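Local coordinates for protein putative metal-dependent hydrolase (Bacillus subtilis, PDB 6KNT) that binds zinc and calcium ions and is probably a metallo-beta-lactamase-superfamily hydrolase, perhaps a tRNA 3'-processing endoribonuclease, at residues A210-L215 and E238-K243. Residues are numbered along the deposited sequence; the frame is centred on the assembly and turned at random.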
ATOM      1  N   ALA A 210     -32.973  -1.104   2.252  1.00 32.38           N
ATOM      2  CA  ALA A 210     -31.966  -1.046   1.196  1.00 31.76           C
ATOM      3  C   ALA A 210     -32.336  -1.873  -0.045  1.00 33.11           C
ATOM      4  O   ALA A 210     -32.942  -2.949   0.068  1.00 33.26           O
ATOM      5  CB  ALA A 210     -30.630  -1.514   1.737  1.00 30.66           C
ATOM      6  N   GLY A 211     -31.952  -1.386  -1.228  1.00 33.18           N
ATOM      7  CA  GLY A 211     -32.300  -2.086  -2.471  1.00 34.63           C
ATOM      8  C   GLY A 211     -31.404  -3.294  -2.706  1.00 34.91           C
ATOM      9  O   GLY A 211     -31.754  -4.219  -3.439  1.00 36.03           O
ATOM     10  N   GLU A 212     -30.247  -3.291  -2.050  1.00 33.44           N
ATOM     11  CA  GLU A 212     -29.163  -4.202  -2.393  1.00 32.97           C
ATOM     12  C   GLU A 212     -28.077  -4.107  -1.319  1.00 30.88           C
ATOM     13  O   GLU A 212     -27.838  -3.030  -0.735  1.00 30.64           O
ATOM     14  CB  GLU A 212     -28.601  -3.840  -3.778  1.00 33.00           C
ATOM     15  CG  GLU A 212     -27.388  -4.665  -4.208  1.00 34.66           C
ATOM     16  CD  GLU A 212     -27.008  -4.489  -5.690  1.00 38.25           C
ATOM     17  OE1 GLU A 212     -27.899  -4.156  -6.539  1.00 38.85           O
ATOM     18  OE2 GLU A 212     -25.805  -4.714  -5.990  1.00 37.70           O
ATOM     19  N   LEU A 213     -27.421  -5.224  -1.060  1.00 29.52           N
ATOM     20  CA  LEU A 213     -26.408  -5.277  -0.026  1.00 27.91           C
ATOM     21  C   LEU A 213     -25.092  -5.823  -0.573  1.00 27.39           C
ATOM     22  O   LEU A 213     -25.065  -6.852  -1.253  1.00 28.82           O
ATOM     23  CB  LEU A 213     -26.926  -6.140   1.124  1.00 27.88           C
ATOM     24  CG  LEU A 213     -26.037  -6.503   2.313  1.00 27.54           C
ATOM     25  CD1 LEU A 213     -25.500  -5.267   3.070  1.00 23.47           C
ATOM     26  CD2 LEU A 213     -26.843  -7.456   3.216  1.00 27.34           C
ATOM     27  N   LEU A 214     -24.004  -5.136  -0.263  1.00 26.18           N
ATOM     28  CA  LEU A 214     -22.666  -5.576  -0.627  1.00 26.02           C
ATOM     29  C   LEU A 214     -21.828  -5.780   0.635  1.00 25.66           C
ATOM     30  O   LEU A 214     -21.661  -4.844   1.419  1.00 25.39           O
ATOM     31  CB  LEU A 214     -21.980  -4.533  -1.522  1.00 25.46           C
ATOM     32  CG  LEU A 214     -20.534  -4.806  -1.959  1.00 25.65           C
ATOM     33  CD1 LEU A 214     -20.425  -6.051  -2.850  1.00 26.11           C
ATOM     34  CD2 LEU A 214     -19.978  -3.590  -2.664  1.00 26.56           C
ATOM     35  N   LEU A 215     -21.293  -6.985   0.825  1.00 25.50           N
ATOM     36  CA  LEU A 215     -20.525  -7.299   2.028  1.00 25.62           C
ATOM     37  C   LEU A 215     -19.029  -7.137   1.804  1.00 25.53           C
ATOM     38  O   LEU A 215     -18.457  -7.713   0.849  1.00 26.51           O
ATOM     39  CB  LEU A 215     -20.828  -8.728   2.500  1.00 26.62           C
ATOM     40  CG  LEU A 215     -22.327  -9.040   2.676  1.00 27.17           C
ATOM     41  CD1 LEU A 215     -22.504 -10.495   2.998  1.00 25.18           C
ATOM     42  CD2 LEU A 215     -22.990  -8.138   3.749  1.00 24.91           C
ATOM     43  N   GLU A 238     -30.974  -8.457  -3.227  1.00 38.92           N
ATOM     44  CA  GLU A 238     -29.690  -8.924  -3.765  1.00 38.61           C
ATOM     45  C   GLU A 238     -28.516  -8.738  -2.779  1.00 36.21           C
ATOM     46  O   GLU A 238     -28.369  -7.678  -2.161  1.00 34.58           O
ATOM     47  CB  GLU A 238     -29.365  -8.250  -5.109  1.00 39.34           C
ATOM     48  CG  GLU A 238     -28.055  -8.799  -5.743  1.00 43.03           C
ATOM     49  CD  GLU A 238     -28.026  -8.844  -7.291  1.00 50.40           C
ATOM     50  OE1 GLU A 238     -29.059  -9.243  -7.944  1.00 51.94           O
ATOM     51  OE2 GLU A 238     -26.927  -8.499  -7.834  1.00 50.86           O
ATOM     52  N   VAL A 239     -27.702  -9.782  -2.622  1.00 35.24           N
ATOM     53  CA  VAL A 239     -26.541  -9.709  -1.753  1.00 33.22           C
ATOM     54  C   VAL A 239     -25.329 -10.198  -2.517  1.00 33.14           C
ATOM     55  O   VAL A 239     -25.418 -11.188  -3.216  1.00 33.46           O
ATOM     56  CB  VAL A 239     -26.719 -10.553  -0.457  1.00 33.03           C
ATOM     57  CG1 VAL A 239     -25.490 -10.473   0.394  1.00 31.15           C
ATOM     58  CG2 VAL A 239     -27.923 -10.095   0.352  1.00 31.75           C
ATOM     59  N   ASN A 240     -24.201  -9.495  -2.390  1.00 32.01           N
ATOM     60  CA  ASN A 240     -22.932  -9.940  -3.007  1.00 31.93           C
ATOM     61  C   ASN A 240     -21.750  -9.766  -2.087  1.00 30.60           C
ATOM     62  O   ASN A 240     -21.757  -8.917  -1.200  1.00 30.41           O
ATOM     63  CB  ASN A 240     -22.627  -9.192  -4.306  1.00 31.73           C
ATOM     64  CG  ASN A 240     -23.664  -9.403  -5.337  1.00 33.78           C
ATOM     65  OD1 ASN A 240     -23.627 -10.387  -6.061  1.00 35.99           O
ATOM     66  ND2 ASN A 240     -24.617  -8.495  -5.411  1.00 32.98           N
ATOM     67  N   ILE A 241     -20.738 -10.580  -2.320  1.00 30.26           N
ATOM     68  CA  ILE A 241     -19.467 -10.434  -1.679  1.00 28.78           C
ATOM     69  C   ILE A 241     -18.644  -9.450  -2.505  1.00 28.43           C
ATOM     70  O   ILE A 241     -18.507  -9.611  -3.687  1.00 28.89           O
ATOM     71  CB  ILE A 241     -18.749 -11.799  -1.599  1.00 29.14           C
ATOM     72  CG1 ILE A 241     -19.611 -12.791  -0.821  1.00 28.72           C
ATOM     73  CG2 ILE A 241     -17.354 -11.635  -0.950  1.00 27.75           C
ATOM     74  CD1 ILE A 241     -19.902 -12.363   0.625  1.00 27.65           C
ATOM     75  N   ALA A 242     -18.102  -8.424  -1.871  1.00 28.38           N
ATOM     76  CA  ALA A 242     -17.217  -7.501  -2.556  1.00 28.62           C
ATOM     77  C   ALA A 242     -15.966  -8.210  -3.128  1.00 29.60           C
ATOM     78  O   ALA A 242     -15.470  -9.182  -2.538  1.00 30.17           O
ATOM     79  CB  ALA A 242     -16.806  -6.403  -1.596  1.00 27.58           C
ATOM     80  N   LYS A 243     -15.482  -7.727  -4.275  1.00 29.96           N
ATOM     81  CA  LYS A 243     -14.126  -8.006  -4.731  1.00 31.09           C
ATOM     82  C   LYS A 243     -13.627  -6.823  -5.537  1.00 30.43           C
ATOM     83  O   LYS A 243     -14.435  -6.043  -6.030  1.00 30.89           O
ATOM     84  CB  LYS A 243     -14.102  -9.262  -5.599  1.00 32.50           C
ATOM     85  CG  LYS A 243     -15.229  -9.304  -6.575  1.00 36.91           C
ATOM     86  CD  LYS A 243     -14.918 -10.227  -7.747  1.00 46.32           C
ATOM     87  CE  LYS A 243     -15.872  -9.932  -8.932  1.00 50.38           C
ATOM     88  NZ  LYS A 243     -17.037 -10.886  -8.938  1.00 53.06           N
TER
HETATM   89  O   HOH W   1     -24.223  -6.108  -4.121  1.00 32.41           O
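The side chains of Glu212 and Glu238 run alongside each other, Glu212 CG 4.2 Å from Glu238 CB, with their carboxylate planes 34° apart and Glu212 OE2 4.4 Å from Glu238 OE2. The Asn240 amide stands 60° from the Glu212 carboxylate plane. An amide suits this place because Asn240 ND2 can donate twice: weakly to Glu238 OE2 (3.3 Å), and to a bound water that in turn donates to Glu212 OE2 and Leu213 O, which probably eases the like charges. Leu214 CD1, on the face of these polar groups, reaches Ala242 CB (3.8 Å) just past the strand's end; that small CB fits 3.2 Å from Leu215 O, the oxygen to which Ala242 N bonds. Apolar residues fill the other face: Leu213 CD2 meets Val239 CG2, while Leu215, its CG beside the backbone N (chi1 -53°), brings CD1 to 4.0 Å from both Val239 CG1 and Ile241 CD1. Parallel backbone bonds run from Leu213 to Asn240 and beyond. Helix 224-232 connects the two strands, a beta-alpha-beta unit, and packs over the apolar face beside helix 198-208. The pair lies at the edge of one metallo-beta-lactamase sheet, where strand 212-216, next to 177-181, leads directly to zinc ligand His217.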